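Local coordinates for DNA polymerase beta (PDB 4P4M), which catalyses template-directed addition of deoxyribonucleotides to DNA and probably acts in base excision repair, at residues E153-E159 with Y267-R271; V143-Y147 with E234-A238; V214-L220 with I274-E278. All coordinates share one frame; numbering follows the deposited sequence.

Contact 1 (E153-E159 with Y267-R271). With nucleotides of chain B.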
loop_
_atom_site.group_PDB
_atom_site.type_symbol
_atom_site.label_atom_id
_atom_site.label_comp_id
_atom_site.label_asym_id
_atom_site.label_seq_id
_atom_site.Cartn_x
_atom_site.Cartn_y
_atom_site.Cartn_z
ATOM N N GLU A 153 13.382 7.375 -8.625
ATOM C CA GLU A 153 14.545 7.357 -7.727
ATOM C C GLU A 153 14.238 6.479 -6.500
ATOM O O GLU A 153 13.150 6.548 -5.959
ATOM C CB GLU A 153 14.898 8.781 -7.294
ATOM C CG GLU A 153 15.319 9.689 -8.463
ATOM C CD GLU A 153 16.636 9.253 -9.081
ATOM O OE1 GLU A 153 17.599 9.060 -8.316
ATOM O OE2 GLU A 153 16.708 9.093 -10.324
ATOM N N LYS A 154 15.182 5.640 -6.080
ATOM C CA LYS A 154 14.943 4.798 -4.912
ATOM C C LYS A 154 15.237 5.539 -3.608
ATOM O O LYS A 154 16.033 6.473 -3.577
ATOM C CB LYS A 154 15.716 3.473 -5.007
ATOM C CG LYS A 154 17.153 3.576 -5.518
ATOM C CD LYS A 154 17.665 2.198 -5.954
ATOM C CE LYS A 154 19.087 2.240 -6.495
ATOM N NZ LYS A 154 20.102 2.509 -5.441
ATOM N N ILE A 155 14.561 5.124 -2.537
ATOM C CA ILE A 155 14.717 5.734 -1.214
ATOM C C ILE A 155 15.767 4.966 -0.390
ATOM O O ILE A 155 15.591 3.776 -0.135
ATOM C CB ILE A 155 13.387 5.667 -0.418
ATOM C CG1 ILE A 155 12.194 6.123 -1.284
ATOM C CG2 ILE A 155 13.496 6.487 0.876
ATOM C CD1 ILE A 155 10.830 5.957 -0.595
ATOM N N PRO A 156 16.843 5.645 0.047
ATOM C CA PRO A 156 17.829 4.983 0.913
ATOM C C PRO A 156 17.218 4.676 2.279
ATOM O O PRO A 156 16.401 5.459 2.771
ATOM C CB PRO A 156 18.934 6.039 1.085
ATOM C CG PRO A 156 18.623 7.134 0.116
ATOM C CD PRO A 156 17.145 7.071 -0.147
ATOM N N MET A 157 17.626 3.564 2.887
ATOM C CA MET A 157 17.107 3.166 4.195
ATOM C C MET A 157 17.130 4.309 5.211
ATOM O O MET A 157 16.167 4.500 5.956
ATOM C CB MET A 157 17.866 1.946 4.744
ATOM C CG MET A 157 17.485 1.569 6.179
ATOM S SD MET A 157 18.295 0.075 6.806
ATOM C CE MET A 157 17.468 -1.197 5.860
ATOM N N GLN A 158 18.218 5.078 5.246
ATOM C CA GLN A 158 18.317 6.179 6.209
ATOM C C GLN A 158 17.160 7.175 6.085
ATOM O O GLN A 158 16.687 7.709 7.088
ATOM C CB GLN A 158 19.670 6.913 6.117
ATOM C CG GLN A 158 19.977 7.546 4.756
ATOM C CD GLN A 158 19.405 8.958 4.584
ATOM O OE1 GLN A 158 18.970 9.595 5.547
ATOM N NE2 GLN A 158 19.413 9.450 3.345
ATOM N N GLU A 159 16.703 7.431 4.862
ATOM C CA GLU A 159 15.578 8.348 4.693
ATOM C C GLU A 159 14.239 7.706 5.098
ATOM O O GLU A 159 13.373 8.380 5.662
ATOM C CB GLU A 159 15.503 8.919 3.270
ATOM C CG GLU A 159 14.520 10.088 3.163
ATOM C CD GLU A 159 14.329 10.591 1.741
ATOM O OE1 GLU A 159 13.163 10.800 1.334
ATOM O OE2 GLU A 159 15.343 10.785 1.029
ATOM N N TYR A 267 14.645 17.582 0.186
ATOM C CA TYR A 267 14.327 16.180 -0.137
ATOM C C TYR A 267 13.482 16.016 -1.397
ATOM O O TYR A 267 12.723 16.915 -1.773
ATOM C CB TYR A 267 13.583 15.504 1.037
ATOM C CG TYR A 267 14.401 15.362 2.301
ATOM C CD1 TYR A 267 15.172 14.229 2.535
ATOM C CD2 TYR A 267 14.397 16.366 3.267
ATOM C CE1 TYR A 267 15.925 14.109 3.706
ATOM C CE2 TYR A 267 15.138 16.254 4.426
ATOM C CZ TYR A 267 15.901 15.131 4.642
ATOM O OH TYR A 267 16.632 15.036 5.806
ATOM N N LYS A 268 13.610 14.851 -2.036
ATOM C CA LYS A 268 12.721 14.451 -3.129
ATOM C C LYS A 268 11.339 14.085 -2.580
ATOM O O LYS A 268 11.231 13.554 -1.468
ATOM C CB LYS A 268 13.284 13.197 -3.820
ATOM C CG LYS A 268 14.629 13.385 -4.548
ATOM C CD LYS A 268 15.064 12.043 -5.160
ATOM C CE LYS A 268 16.364 12.147 -5.957
ATOM N NZ LYS A 268 17.569 12.241 -5.088
ATOM N N ALA A 269 10.290 14.317 -3.365
ATOM C CA ALA A 269 8.985 13.748 -3.041
ATOM C C ALA A 269 9.001 12.227 -3.271
ATOM O O ALA A 269 9.595 11.750 -4.240
ATOM C CB ALA A 269 7.881 14.428 -3.864
ATOM N N ARG A 270 8.350 11.474 -2.383
ATOM C CA ARG A 270 8.344 10.008 -2.442
ATOM C C ARG A 270 6.921 9.471 -2.537
ATOM O O ARG A 270 5.982 10.095 -2.037
ATOM C CB ARG A 270 8.975 9.404 -1.169
ATOM C CG ARG A 270 10.354 9.951 -0.785
ATOM C CD ARG A 270 11.374 9.759 -1.929
ATOM N NE ARG A 270 12.766 9.874 -1.463
ATOM C CZ ARG A 270 13.814 9.521 -2.205
ATOM N NH1 ARG A 270 13.613 9.046 -3.433
ATOM N NH2 ARG A 270 15.053 9.622 -1.730
ATOM N N ARG A 271 6.765 8.291 -3.140
ATOM C CA ARG A 271 5.480 7.600 -3.108
ATOM C C ARG A 271 5.186 7.081 -1.702
ATOM O O ARG A 271 5.974 6.322 -1.132
ATOM C CB ARG A 271 5.426 6.454 -4.127
ATOM C CG ARG A 271 5.375 6.962 -5.559
ATOM C CD ARG A 271 5.104 5.832 -6.561
ATOM N NE ARG A 271 6.134 4.793 -6.530
ATOM C CZ ARG A 271 5.929 3.545 -6.106
ATOM N NH1 ARG A 271 4.731 3.163 -5.676
ATOM N NH2 ARG A 271 6.922 2.673 -6.111
ATOM P P DA B 5 1.785 1.137 -6.662
ATOM O OP1 DA B 5 2.345 2.364 -6.057
ATOM O OP2 DA B 5 2.700 0.157 -7.274
ATOM O "O5'" DA B 5 0.884 0.443 -5.554
ATOM C "C5'" DA B 5 1.430 -0.149 -4.418
ATOM C "C4'" DA B 5 0.305 -0.584 -3.505
ATOM O "O4'" DA B 5 -0.633 -1.418 -4.237
ATOM C "C3'" DA B 5 0.804 -1.452 -2.359
ATOM O "O3'" DA B 5 -0.138 -1.422 -1.274
ATOM C "C2'" DA B 5 0.877 -2.801 -3.076
ATOM C "C1'" DA B 5 -0.453 -2.769 -3.819
ATOM N N9 DA B 5 -0.617 -3.672 -4.970
ATOM C C8 DA B 5 -0.145 -3.529 -6.246
ATOM N N7 DA B 5 -0.503 -4.501 -7.061
ATOM C C5 DA B 5 -1.270 -5.344 -6.269
ATOM C C6 DA B 5 -1.949 -6.560 -6.524
ATOM N N6 DA B 5 -1.964 -7.179 -7.714
ATOM N N1 DA B 5 -2.621 -7.131 -5.498
ATOM C C2 DA B 5 -2.609 -6.517 -4.308
ATOM N N3 DA B 5 -2.007 -5.380 -3.951
ATOM C C4 DA B 5 -1.350 -4.837 -4.981
HETATM O O HOH W 1 11.101 8.566 -4.933
HETATM O O HOH W 2 11.219 13.012 1.276
HETATM O O HOH W 3 15.513 12.908 -0.987
#

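Contact 2 (V143-Y147 with E234-A238). With nucleotides of chain C.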
loop_
_atom_site.group_PDB
_atom_site.type_symbol
_atom_site.label_atom_id
_atom_site.label_comp_id
_atom_site.label_asym_id
_atom_site.label_seq_id
_atom_site.Cartn_x
_atom_site.Cartn_y
_atom_site.Cartn_z
ATOM N N VAL A 143 -0.353 12.939 -11.955
ATOM C CA VAL A 143 0.651 12.900 -10.895
ATOM C C VAL A 143 1.850 12.053 -11.314
ATOM O O VAL A 143 3.000 12.421 -11.065
ATOM C CB VAL A 143 0.057 12.378 -9.555
ATOM C CG1 VAL A 143 1.158 12.156 -8.532
ATOM C CG2 VAL A 143 -0.989 13.353 -9.030
ATOM N N GLY A 144 1.592 10.924 -11.967
ATOM C CA GLY A 144 2.676 10.071 -12.434
ATOM C C GLY A 144 3.590 10.785 -13.415
ATOM O O GLY A 144 4.812 10.587 -13.433
ATOM N N ILE A 145 2.990 11.631 -14.245
ATOM C CA ILE A 145 3.742 12.412 -15.211
ATOM C C ILE A 145 4.535 13.533 -14.544
ATOM O O ILE A 145 5.739 13.682 -14.775
ATOM C CB ILE A 145 2.799 13.000 -16.272
ATOM C CG1 ILE A 145 2.272 11.878 -17.174
ATOM C CG2 ILE A 145 3.509 14.097 -17.066
ATOM C CD1 ILE A 145 1.029 12.255 -17.977
ATOM N N LYS A 146 3.864 14.313 -13.706
ATOM C CA LYS A 146 4.508 15.445 -13.036
ATOM C C LYS A 146 5.695 15.031 -12.164
ATOM O O LYS A 146 6.703 15.751 -12.086
ATOM C CB LYS A 146 3.488 16.223 -12.195
ATOM C CG LYS A 146 4.115 17.352 -11.386
ATOM C CD LYS A 146 3.076 18.184 -10.651
ATOM C CE LYS A 146 3.736 19.361 -9.939
ATOM N NZ LYS A 146 2.740 20.203 -9.219
ATOM N N TYR A 147 5.575 13.876 -11.508
ATOM C CA TYR A 147 6.611 13.381 -10.596
ATOM C C TYR A 147 7.459 12.249 -11.188
ATOM O O TYR A 147 8.055 11.462 -10.451
ATOM C CB TYR A 147 5.976 12.927 -9.264
ATOM C CG TYR A 147 5.470 14.084 -8.422
ATOM C CD1 TYR A 147 4.167 14.563 -8.562
ATOM C CD2 TYR A 147 6.304 14.714 -7.503
ATOM C CE1 TYR A 147 3.702 15.636 -7.793
ATOM C CE2 TYR A 147 5.843 15.787 -6.728
ATOM C CZ TYR A 147 4.548 16.240 -6.888
ATOM O OH TYR A 147 4.100 17.301 -6.124
ATOM N N GLU A 234 1.823 16.290 -0.770
ATOM C CA GLU A 234 1.700 17.387 -1.726
ATOM C C GLU A 234 0.945 17.048 -3.009
ATOM O O GLU A 234 0.642 17.940 -3.808
ATOM C CB GLU A 234 3.070 18.030 -2.021
ATOM C CG GLU A 234 4.120 17.105 -2.600
ATOM C CD GLU A 234 5.409 17.847 -2.987
ATOM O OE1 GLU A 234 6.142 18.321 -2.094
ATOM O OE2 GLU A 234 5.682 17.962 -4.195
ATOM N N ALA A 235 0.636 15.769 -3.213
ATOM C CA ALA A 235 -0.164 15.365 -4.371
ATOM C C ALA A 235 -0.848 14.038 -4.082
ATOM O O ALA A 235 -0.292 13.205 -3.365
ATOM C CB ALA A 235 0.724 15.255 -5.636
ATOM N N THR A 236 -2.052 13.836 -4.625
ATOM C CA THR A 236 -2.804 12.598 -4.365
ATOM C C THR A 236 -3.071 11.814 -5.645
ATOM O O THR A 236 -3.591 12.365 -6.605
ATOM C CB THR A 236 -4.171 12.906 -3.698
ATOM O OG1 THR A 236 -3.947 13.513 -2.424
ATOM C CG2 THR A 236 -5.008 11.620 -3.517
ATOM N N MET A 237 -2.722 10.530 -5.650
ATOM C CA MET A 237 -3.030 9.647 -6.778
ATOM C C MET A 237 -4.410 9.000 -6.645
ATOM O O MET A 237 -5.207 9.004 -7.588
ATOM C CB MET A 237 -1.957 8.557 -6.918
ATOM C CG MET A 237 -0.603 9.079 -7.417
ATOM S SD MET A 237 0.684 7.831 -7.245
ATOM C CE MET A 237 2.022 8.634 -8.131
ATOM N N ALA A 238 -4.685 8.434 -5.473
ATOM C CA ALA A 238 -5.979 7.799 -5.197
ATOM C C ALA A 238 -6.244 7.834 -3.695
ATOM O O ALA A 238 -5.310 7.740 -2.888
ATOM C CB ALA A 238 -5.998 6.348 -5.707
ATOM P P DG C 6 -10.254 7.247 -5.686
ATOM O OP1 DG C 6 -9.390 8.427 -5.540
ATOM O OP2 DG C 6 -11.632 7.246 -5.141
ATOM O "O5'" DG C 6 -10.397 6.883 -7.238
ATOM C "C5'" DG C 6 -9.219 6.806 -8.045
ATOM C "C4'" DG C 6 -9.598 6.635 -9.507
ATOM O "O4'" DG C 6 -9.988 5.258 -9.746
ATOM C "C3'" DG C 6 -10.784 7.478 -9.958
ATOM O "O3'" DG C 6 -10.552 7.915 -11.290
ATOM C "C2'" DG C 6 -11.958 6.506 -9.879
ATOM C "C1'" DG C 6 -11.280 5.218 -10.323
ATOM N N9 DG C 6 -11.922 3.992 -9.862
ATOM C C8 DG C 6 -12.560 3.783 -8.664
ATOM N N7 DG C 6 -13.032 2.574 -8.535
ATOM C C5 DG C 6 -12.668 1.940 -9.714
ATOM C C6 DG C 6 -12.909 0.616 -10.144
ATOM O O6 DG C 6 -13.504 -0.286 -9.532
ATOM N N1 DG C 6 -12.377 0.383 -11.416
ATOM C C2 DG C 6 -11.705 1.315 -12.168
ATOM N N2 DG C 6 -11.260 0.915 -13.373
ATOM N N3 DG C 6 -11.478 2.559 -11.771
ATOM C C4 DG C 6 -11.989 2.798 -10.541
ATOM P P DT C 5 -10.430 2.112 -0.773
ATOM O OP1 DT C 5 -9.975 3.088 0.243
ATOM O OP2 DT C 5 -11.815 1.555 -0.724
ATOM O "O5'" DT C 5 -10.239 2.782 -2.222
ATOM C "C5'" DT C 5 -9.003 3.471 -2.517
ATOM C "C4'" DT C 5 -8.989 3.974 -3.966
ATOM O "O4'" DT C 5 -8.980 2.817 -4.851
ATOM C "C3'" DT C 5 -10.125 4.894 -4.443
ATOM O "O3'" DT C 5 -9.452 5.994 -5.081
ATOM C "C2'" DT C 5 -10.939 4.003 -5.388
ATOM C "C1'" DT C 5 -9.853 3.087 -5.943
ATOM N N1 DT C 5 -10.255 1.732 -6.459
ATOM C C2 DT C 5 -9.730 1.330 -7.670
ATOM O O2 DT C 5 -9.007 2.036 -8.345
ATOM N N3 DT C 5 -10.096 0.078 -8.083
ATOM C C4 DT C 5 -10.917 -0.796 -7.401
ATOM O O4 DT C 5 -11.182 -1.904 -7.857
ATOM C C5 DT C 5 -11.431 -0.328 -6.133
ATOM C C7 DT C 5 -12.335 -1.219 -5.331
ATOM C C6 DT C 5 -11.083 0.904 -5.715
#

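Contact 3 (V214-L220 with I274-E278). With nucleotides of chain C.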
loop_
_atom_site.group_PDB
_atom_site.type_symbol
_atom_site.label_atom_id
_atom_site.label_comp_id
_atom_site.label_asym_id
_atom_site.label_seq_id
_atom_site.Cartn_x
_atom_site.Cartn_y
_atom_site.Cartn_z
ATOM N N VAL A 214 -13.673 0.961 11.785
ATOM C CA VAL A 214 -12.863 2.167 12.024
ATOM C C VAL A 214 -12.811 3.072 10.794
ATOM O O VAL A 214 -12.721 4.304 10.909
ATOM C CB VAL A 214 -11.431 1.831 12.549
ATOM C CG1 VAL A 214 -10.615 1.085 11.492
ATOM C CG2 VAL A 214 -10.694 3.114 12.978
ATOM N N ALA A 215 -12.909 2.474 9.614
ATOM C CA ALA A 215 -12.888 3.251 8.379
ATOM C C ALA A 215 -14.069 4.208 8.297
ATOM O O ALA A 215 -13.969 5.256 7.660
ATOM C CB ALA A 215 -12.850 2.333 7.151
ATOM N N ALA A 216 -15.171 3.870 8.966
ATOM C CA ALA A 216 -16.375 4.705 8.908
ATOM C C ALA A 216 -16.264 5.998 9.722
ATOM O O ALA A 216 -17.097 6.893 9.588
ATOM C CB ALA A 216 -17.616 3.902 9.334
ATOM N N THR A 217 -15.240 6.097 10.564
ATOM C CA THR A 217 -15.008 7.301 11.366
ATOM C C THR A 217 -14.378 8.461 10.566
ATOM O O THR A 217 -14.289 9.586 11.068
ATOM C CB THR A 217 -14.090 7.012 12.587
ATOM O OG1 THR A 217 -12.759 6.699 12.135
ATOM C CG2 THR A 217 -14.626 5.859 13.422
ATOM N N GLY A 218 -13.940 8.188 9.339
ATOM C CA GLY A 218 -13.256 9.183 8.521
ATOM C C GLY A 218 -11.823 9.468 8.973
ATOM O O GLY A 218 -11.210 10.456 8.560
ATOM N N VAL A 219 -11.272 8.606 9.820
ATOM C CA VAL A 219 -9.954 8.879 10.404
ATOM C C VAL A 219 -8.809 8.953 9.376
ATOM O O VAL A 219 -7.899 9.778 9.510
ATOM C CB VAL A 219 -9.597 7.908 11.579
ATOM C CG1 VAL A 219 -9.449 6.483 11.085
ATOM C CG2 VAL A 219 -8.310 8.365 12.272
ATOM N N LEU A 220 -8.835 8.108 8.349
ATOM C CA LEU A 220 -7.749 8.171 7.362
ATOM C C LEU A 220 -7.724 9.555 6.706
ATOM O O LEU A 220 -6.662 10.166 6.519
ATOM C CB LEU A 220 -7.888 7.065 6.307
ATOM C CG LEU A 220 -6.769 7.056 5.243
ATOM C CD1 LEU A 220 -5.388 6.944 5.910
ATOM C CD2 LEU A 220 -6.983 5.928 4.234
ATOM N N ILE A 274 -0.703 4.583 2.459
ATOM C CA ILE A 274 -1.173 4.353 3.836
ATOM C C ILE A 274 -2.411 3.443 3.820
ATOM O O ILE A 274 -3.350 3.713 3.077
ATOM C CB ILE A 274 -1.523 5.697 4.545
ATOM C CG1 ILE A 274 -0.361 6.695 4.431
ATOM C CG2 ILE A 274 -1.949 5.460 6.020
ATOM C CD1 ILE A 274 -0.713 8.146 4.822
ATOM N N ARG A 275 -2.392 2.347 4.590
ATOM C CA ARG A 275 -3.563 1.466 4.683
ATOM C C ARG A 275 -4.093 1.473 6.115
ATOM O O ARG A 275 -3.338 1.289 7.073
ATOM C CB ARG A 275 -3.253 0.015 4.246
ATOM C CG ARG A 275 -3.153 -0.254 2.720
ATOM C CD ARG A 275 -4.518 -0.340 1.995
ATOM N NE ARG A 275 -5.438 -1.325 2.576
ATOM C CZ ARG A 275 -5.762 -2.479 1.993
ATOM N NH1 ARG A 275 -5.251 -2.773 0.809
ATOM N NH2 ARG A 275 -6.604 -3.334 2.584
ATOM N N LEU A 276 -5.399 1.698 6.255
ATOM C CA LEU A 276 -6.060 1.700 7.564
ATOM C C LEU A 276 -6.602 0.289 7.848
ATOM O O LEU A 276 -7.356 -0.256 7.038
ATOM C CB LEU A 276 -7.219 2.716 7.569
ATOM C CG LEU A 276 -8.097 2.779 8.832
ATOM C CD1 LEU A 276 -7.310 3.173 10.100
ATOM C CD2 LEU A 276 -9.309 3.738 8.621
ATOM N N ILE A 277 -6.211 -0.293 8.983
ATOM C CA ILE A 277 -6.449 -1.723 9.261
ATOM C C ILE A 277 -7.029 -1.903 10.667
ATOM O O ILE A 277 -6.577 -1.243 11.604
ATOM C CB ILE A 277 -5.115 -2.530 9.170
ATOM C CG1 ILE A 277 -4.526 -2.483 7.750
ATOM C CG2 ILE A 277 -5.299 -4.003 9.648
ATOM C CD1 ILE A 277 -5.391 -3.160 6.671
ATOM N N GLU A 278 -8.038 -2.772 10.811
ATOM C CA GLU A 278 -8.640 -3.058 12.122
ATOM C C GLU A 278 -7.635 -3.753 13.050
ATOM O O GLU A 278 -6.819 -4.563 12.603
ATOM C CB GLU A 278 -9.894 -3.947 11.990
ATOM C CG GLU A 278 -11.090 -3.322 11.228
ATOM C CD GLU A 278 -11.936 -2.355 12.070
ATOM O OE1 GLU A 278 -11.828 -2.357 13.317
ATOM O OE2 GLU A 278 -12.731 -1.596 11.468
ATOM P P DC C 4 -10.558 -4.623 -0.171
ATOM O OP1 DC C 4 -10.931 -4.318 1.229
ATOM O OP2 DC C 4 -11.576 -5.137 -1.118
ATOM O "O5'" DC C 4 -9.934 -3.307 -0.829
ATOM C "C5'" DC C 4 -8.807 -2.658 -0.230
ATOM C "C4'" DC C 4 -8.560 -1.307 -0.878
ATOM O "O4'" DC C 4 -7.955 -1.532 -2.184
ATOM C "C3'" DC C 4 -9.796 -0.437 -1.100
ATOM O "O3'" DC C 4 -9.386 0.895 -0.779
ATOM C "C2'" DC C 4 -10.125 -0.656 -2.583
ATOM C "C1'" DC C 4 -8.756 -0.979 -3.203
ATOM N N1 DC C 4 -8.789 -1.996 -4.318
ATOM C C2 DC C 4 -8.064 -1.727 -5.481
ATOM O O2 DC C 4 -7.435 -0.662 -5.545
ATOM N N3 DC C 4 -8.075 -2.624 -6.503
ATOM C C4 DC C 4 -8.771 -3.757 -6.381
ATOM N N4 DC C 4 -8.742 -4.609 -7.420
ATOM C C5 DC C 4 -9.526 -4.056 -5.201
ATOM C C6 DC C 4 -9.505 -3.161 -4.196
HETATM O O HOH W 4 -12.390 -0.415 9.053
#

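Contact 1 (E153-E159 with Y267-R271)
R270 and E159 approach from opposite directions, and the guanidinium takes the carboxylate side-on with two nitrogens. R270 NE lies 3.0 Å from E159 OE1 and R270 NH2 3.0 Å from E159 OE2, each as a hydrogen bond of 174°. Both oxygens sit almost in the guanidinium plane, but the two flat groups are turned 41° apart, and the N-H groups therefore strike the carboxylate from above its own plane. E159 gets there from the first turn of helix 157-175: its CG is anti to the backbone N (chi1 -168°) and the chain runs on extended. R270 bends at chi2 and is sandwiched. I155 CG1 covers one face near the rim, 3.8 Å from R270 CD, the two side chains running antiparallel alongside one another. K268 CB lies over the centre of the opposite face. P156 crosses at about a right angle, with its CD 3.7 Å from R270 NH2. A water in the guanidinium plane accepts from R270 NH1 and donates to E153 O. Further out, E153 CG rests 3.7 Å from K268 CE, while E153 OE1 and K268 NZ, 4.5 Å apart, are too distant for a salt bridge. I155 also bonds through its backbone to S194 and packs on V197, close to the magnesium ligand D196. Two more waters link the carboxylate of E159 to K268 O and K268 N, and H163 NE2 bonds to OE1. With an arginine, waters and a histidine around it, the buried carboxylate is fixed in rotation and probably kept as an anion, its charge offset by R270.

Contact 2 (V143-Y147 with E234-A238)
V143 is the bump of helix 139-146 that settles into the bend of the other segment, at M237. Its CG1 sits against the thioether and touches both carbons that flank the sulfur, M237 CE at 3.6 Å and M237 CG at 3.7 Å, while its CG2 branch lies 3.7 Å from T236 O. M237 runs extended beyond CG, which carries its methyl along the helix until CE reaches 4.5 Å from the backbone N of G144, a helix position with no side chain. The small methyl of A235 is the second bump, fitting between V143 and the ring of Y147: A235 CB is 3.7 Å from Y147 CE1, meeting the ring obliquely, and 4.3 Å from V143 CG2. The far end of the ring closes the row. Y147 OH donates to E234 OE2 at 2.6 Å, using the anti lone pair of that oxygen; OE2 stays near the ring plane although ring and carboxylate are turned 65° apart. E234 sets its CG between the backbone N and the carbonyl carbon (chi1 60°) and then runs extended, which carries the carboxylate to the hydroxyl. Its other oxygen, OE1, forms a salt bridge with R249, so the carboxylate is held at both corners. M247 of strand 243-248 touches V143, Y147 and M237 as well. A classic beta bulge at M237 and A238, opposite M245, redirects the strand, and beyond it A238 lies against the backbone of DG6 and DT5 of chain C. The contact is fingers-to-palm packing of a family X polymerase, a helix laid against a bulged hairpin of the palm sheet.

Contact 3 (V214-L220 with I274-E278)
E278 folds back on V214 through a bend at chi2 (-80°), and L276 holds CG anti to its backbone N (chi1 175°), pushing its branched end into the turn that precedes helix 219-229. The two torsions set up the polar and apolar halves of the contact. On the polar side, V214 and E278 pass side by side, pointing opposite ways, and V214 N donates to E278 OE2 at 2.7 Å, arriving on the syn side of the oxygen, 24° out of the carboxylate plane. The same oxygen accepts from a water that in turn takes the N-H of A215, so one carboxylate oxygen serves two successive amides at the start of the 3-10 segment 214-217. V214 CG1 lies alongside, 3.4 Å from E278 OE2. The turn is tied within itself as well: V214 O accepts from both T217 N and T217 OG1, the hydroxyl at 2.7 Å from V214 O. On the apolar side, L276 CD2 fits among three residues, 3.6 Å from A215 CA, 3.7 Å from V219 CG1 and 4.3 Å from L220 CB, while L276 CG meets V214 CG1 at 4.0 Å. L220, in the first turn of the helix, slants across I274 and sets its CD1 3.7 Å from I274 CG2. I274 and L276 point this way; the intervening R275 points to the other side of the strand, where it packs on F289, forms a salt bridge with E312 and turns a guanidinium face toward the sugar of DC4 of chain C. The strand thus lies between helix 219-229 with its preceding turn and helix 282-290, a helix-sheet-helix layering consistent with the nucleotidyltransferase-type palm of family X polymerases.

Along the chain the three contacts interlock: the first segments, 143-147, 153-159 and 214-220, all precede their partners 234-238, 267-271 and 274-278. All three contacts reach the same mixed sheet. Contacts 1 and 2 have centres 15 Å apart and touch, A269 CB lying 3.8 Å from Y147 CE2. Contacts 1 and 3 sit near the two ends of strand 270-277, their centres 25 Å apart. Contacts 2 and 3 are 22 Å apart between centres, about 7 Å at nearest atoms, and are joined in sequence through helix 219-229 and strand 233-236. Together they attach helix 139-146, the start of helix 157-175 and the turn before helix 219-229 to the sheet whose strand 193-203 carries the magnesium ligands D196 and D198.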